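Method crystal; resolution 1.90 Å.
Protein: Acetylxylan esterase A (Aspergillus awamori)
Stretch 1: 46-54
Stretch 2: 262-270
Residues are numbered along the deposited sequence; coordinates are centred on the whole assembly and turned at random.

Stretch 1 46-54: GYYGDSPYA
Stretch 2 262-270: PIHGDKDME

This is a small, mostly apolar contact between a helix-loop-helix turn and a loop with the start of the helix it leads into, more than 200 residues later in the same chain, centred on one isoleucine and fastened by a single tyrosine-to-aspartate hydrogen bond; it buries 277 Å² in all, both sides summed.

Stretch 1 enters as the last part of a helix, with G46, Y47 and Y48 at helical phi/psi values (-57/-40, -75/-35, -52/-47) and G49 at -70/-19. The chain then opens through D50 (-124/36), extends at S51 (-154/162), turns at P52 (-88/2, ring C-gamma endo) and resumes helix at Y53 and A54 (-67/-38, -65/-40). Two bonds to one carbonyl hold this turn: D50 N donates to Y47 O at 3.1 Å, and S51 OG, with chi1 in p, donates to the same Y47 O at 2.6 Å.

Stretch 2 arrives extended, with P262 at -61/148 (C-gamma exo), I263 at -65/133 and H264 at -106/84, and is helical from G265 onward near -60/-42. H264 occupies the N-cap position; its CB points away from stretch 1, with chi1 m and chi2 53°, and its ND1 donates back to P262 O at 2.8 Å. The first helical turns carry D268 N to H264 O at 3.0 Å, M269 N to G265 O at 3.1 Å and E270 N to D266 O at 3.2 Å. Off the contact, K267 NZ makes a salt bridge with E270 OE1 at 2.7 Å.

The register is set by two CA pairs, S51 with I263 at 7.1 Å and P52 with G265 at 5.8 Å. The closer pair depends on glycine: a CB on G265 would point toward stretch 1 and lie 2.6 Å from P52 CG, a clash. Without it, P52 CG rests 3.7 Å from G265 CA.

I263 gives up the largest area, 91 Å². Its CB points toward stretch 1, and its m,t rotamer sends CD1 to 3.7 Å from S51 CB and 3.5 Å from Y47 OH. I263 CG2 lies 3.7 Å from P52 CD and 3.3 Å from Y53 OH; the methyls share these neighbours, since I263 CD1 is also 3.9 Å from P52 CD and 4.2 Å from Y53 OH. Y47 (chi1 t, -157°; chi2 58°) starts sideways, but its end comes nearer, so the tyrosine reaches the isoleucine with its far end; its hydroxyl is hydrogen-bonded elsewhere in the structure.

Y53 supplies the polar fastening. Its CB also points sideways, yet chi1 m and chi2 -60° carry the ring across until Y53 OH donates to D268 OD2 at 2.6 Å. The CA-to-CB bond of D268 points toward stretch 1, with chi1 m and chi2 -12°, and OD2 lies near the plane of the tyrosine ring, at its edge. M269 (chi1 m, chi2 m, chi3 94°) adds a looser edge contact, its CE 4.5 Å from Y53 CD1. The rule is economical: one branched side chain supplies the largest covered area, one glycine permits close approach, and one buried tyrosine combines packing with a directed bond.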

# COMPACT_ATOMS: atom_id res chain seq x y z
N GLY A 46 15.20 19.07 -14.88
CA GLY A 46 14.84 19.10 -16.29
C GLY A 46 13.47 18.57 -16.63
O GLY A 46 12.78 19.14 -17.47
N TYR A 47 13.06 17.47 -15.99
CA TYR A 47 11.78 16.90 -16.27
C TYR A 47 10.69 17.76 -15.62
O TYR A 47 9.63 17.93 -16.18
CB TYR A 47 11.70 15.47 -15.76
CG TYR A 47 10.67 14.60 -16.46
CD1 TYR A 47 10.71 14.40 -17.84
CD2 TYR A 47 9.67 13.94 -15.74
CE1 TYR A 47 9.78 13.59 -18.50
CE2 TYR A 47 8.72 13.10 -16.39
CZ TYR A 47 8.79 12.93 -17.77
OH TYR A 47 7.90 12.11 -18.43
N TYR A 48 11.00 18.33 -14.46
CA TYR A 48 10.15 19.37 -13.85
C TYR A 48 9.86 20.51 -14.84
O TYR A 48 8.69 20.93 -15.01
CB TYR A 48 10.83 19.90 -12.57
CG TYR A 48 10.32 21.25 -12.13
CD1 TYR A 48 9.07 21.37 -11.52
CD2 TYR A 48 11.06 22.41 -12.35
CE1 TYR A 48 8.59 22.61 -11.07
CE2 TYR A 48 10.58 23.65 -11.94
CZ TYR A 48 9.36 23.75 -11.29
OH TYR A 48 8.89 24.96 -10.90
N GLY A 49 10.93 20.98 -15.52
CA GLY A 49 10.80 22.05 -16.54
C GLY A 49 10.10 21.65 -17.84
O GLY A 49 9.63 22.50 -18.56
N ASP A 50 10.02 20.35 -18.10
CA ASP A 50 9.55 19.76 -19.36
C ASP A 50 8.39 18.78 -19.16
O ASP A 50 8.35 17.73 -19.81
CB ASP A 50 10.71 18.94 -19.99
CG ASP A 50 10.46 18.60 -21.48
OD1 ASP A 50 9.62 19.25 -22.13
OD2 ASP A 50 11.13 17.65 -21.97
N SER A 51 7.48 19.05 -18.21
CA SER A 51 6.34 18.18 -18.03
C SER A 51 5.28 19.05 -17.41
O SER A 51 5.62 20.09 -16.86
CB SER A 51 6.67 17.01 -17.10
OG SER A 51 7.12 17.42 -15.82
N PRO A 52 4.02 18.62 -17.48
CA PRO A 52 2.95 19.44 -16.94
C PRO A 52 2.66 19.22 -15.47
O PRO A 52 1.72 19.85 -14.97
CB PRO A 52 1.73 18.99 -17.78
CG PRO A 52 2.00 17.53 -18.06
CD PRO A 52 3.51 17.47 -18.28
N TYR A 53 3.39 18.36 -14.76
CA TYR A 53 2.96 17.90 -13.43
C TYR A 53 2.95 18.98 -12.35
O TYR A 53 2.06 18.98 -11.48
CB TYR A 53 3.76 16.65 -12.94
CG TYR A 53 3.65 15.52 -13.92
CD1 TYR A 53 2.42 14.99 -14.23
CD2 TYR A 53 4.77 15.09 -14.66
CE1 TYR A 53 2.28 13.99 -15.21
CE2 TYR A 53 4.64 14.12 -15.63
CZ TYR A 53 3.40 13.57 -15.89
OH TYR A 53 3.26 12.64 -16.86
N ALA A 54 3.93 19.87 -12.37
CA ALA A 54 3.92 20.99 -11.39
C ALA A 54 2.75 21.94 -11.61
O ALA A 54 2.13 22.38 -10.65
CB ALA A 54 5.25 21.78 -11.44
N PRO A 262 4.22 12.23 -26.58
CA PRO A 262 4.19 13.41 -25.67
C PRO A 262 3.30 13.13 -24.47
O PRO A 262 2.31 12.44 -24.61
CB PRO A 262 3.53 14.53 -26.50
CG PRO A 262 3.23 13.94 -27.86
CD PRO A 262 3.72 12.52 -27.94
N ILE A 263 3.63 13.69 -23.31
CA ILE A 263 2.85 13.49 -22.12
C ILE A 263 1.46 14.09 -22.29
O ILE A 263 1.30 15.22 -22.75
CB ILE A 263 3.53 14.23 -20.93
CG1 ILE A 263 4.89 13.64 -20.60
CG2 ILE A 263 2.62 14.19 -19.70
CD1 ILE A 263 5.71 14.50 -19.66
N HIS A 264 0.43 13.33 -21.91
CA HIS A 264 -0.91 13.81 -21.92
C HIS A 264 -1.27 14.03 -20.45
O HIS A 264 -1.89 13.18 -19.81
CB HIS A 264 -1.88 12.81 -22.58
CG HIS A 264 -1.71 12.68 -24.06
ND1 HIS A 264 -0.50 12.41 -24.66
CD2 HIS A 264 -2.60 12.84 -25.07
CE1 HIS A 264 -0.65 12.39 -25.97
NE2 HIS A 264 -1.92 12.64 -26.24
N GLY A 265 -0.90 15.19 -19.92
CA GLY A 265 -1.06 15.48 -18.48
C GLY A 265 -2.51 15.38 -17.95
O GLY A 265 -2.74 14.78 -16.90
N ASP A 266 -3.49 15.95 -18.67
CA ASP A 266 -4.85 15.83 -18.19
C ASP A 266 -5.31 14.35 -18.16
O ASP A 266 -6.00 13.93 -17.23
CB ASP A 266 -5.87 16.66 -19.00
CG ASP A 266 -5.50 18.17 -19.07
OD1 ASP A 266 -4.71 18.68 -18.29
OD2 ASP A 266 -6.03 18.84 -19.97
N LYS A 267 -4.91 13.60 -19.17
CA LYS A 267 -5.22 12.15 -19.22
C LYS A 267 -4.58 11.38 -18.07
O LYS A 267 -5.15 10.43 -17.56
CB LYS A 267 -4.83 11.53 -20.57
CG LYS A 267 -5.55 12.10 -21.80
CD LYS A 267 -7.02 12.39 -21.56
CE LYS A 267 -7.85 11.17 -21.56
NZ LYS A 267 -9.30 11.54 -21.71
N ASP A 268 -3.38 11.79 -17.66
CA ASP A 268 -2.71 11.19 -16.51
C ASP A 268 -3.56 11.43 -15.27
O ASP A 268 -3.76 10.50 -14.48
CB ASP A 268 -1.31 11.77 -16.27
CG ASP A 268 -0.32 11.48 -17.36
OD1 ASP A 268 -0.56 10.64 -18.27
OD2 ASP A 268 0.77 12.13 -17.37
N MET A 269 -4.04 12.66 -15.09
CA MET A 269 -4.92 13.01 -13.98
C MET A 269 -6.15 12.10 -13.86
O MET A 269 -6.61 11.75 -12.75
CB MET A 269 -5.33 14.50 -14.06
CG MET A 269 -4.19 15.52 -13.95
SD MET A 269 -3.15 15.30 -12.45
CE MET A 269 -1.83 14.28 -13.07
N GLU A 270 -6.70 11.74 -15.02
CA GLU A 270 -7.88 10.89 -15.11
C GLU A 270 -7.50 9.45 -14.76
O GLU A 270 -8.21 8.81 -14.00
CB GLU A 270 -8.45 10.95 -16.52
CG GLU A 270 -9.19 12.24 -16.80
CD GLU A 270 -9.62 12.40 -18.26
OE1 GLU A 270 -9.70 11.39 -19.00
OE2 GLU A 270 -9.84 13.55 -18.67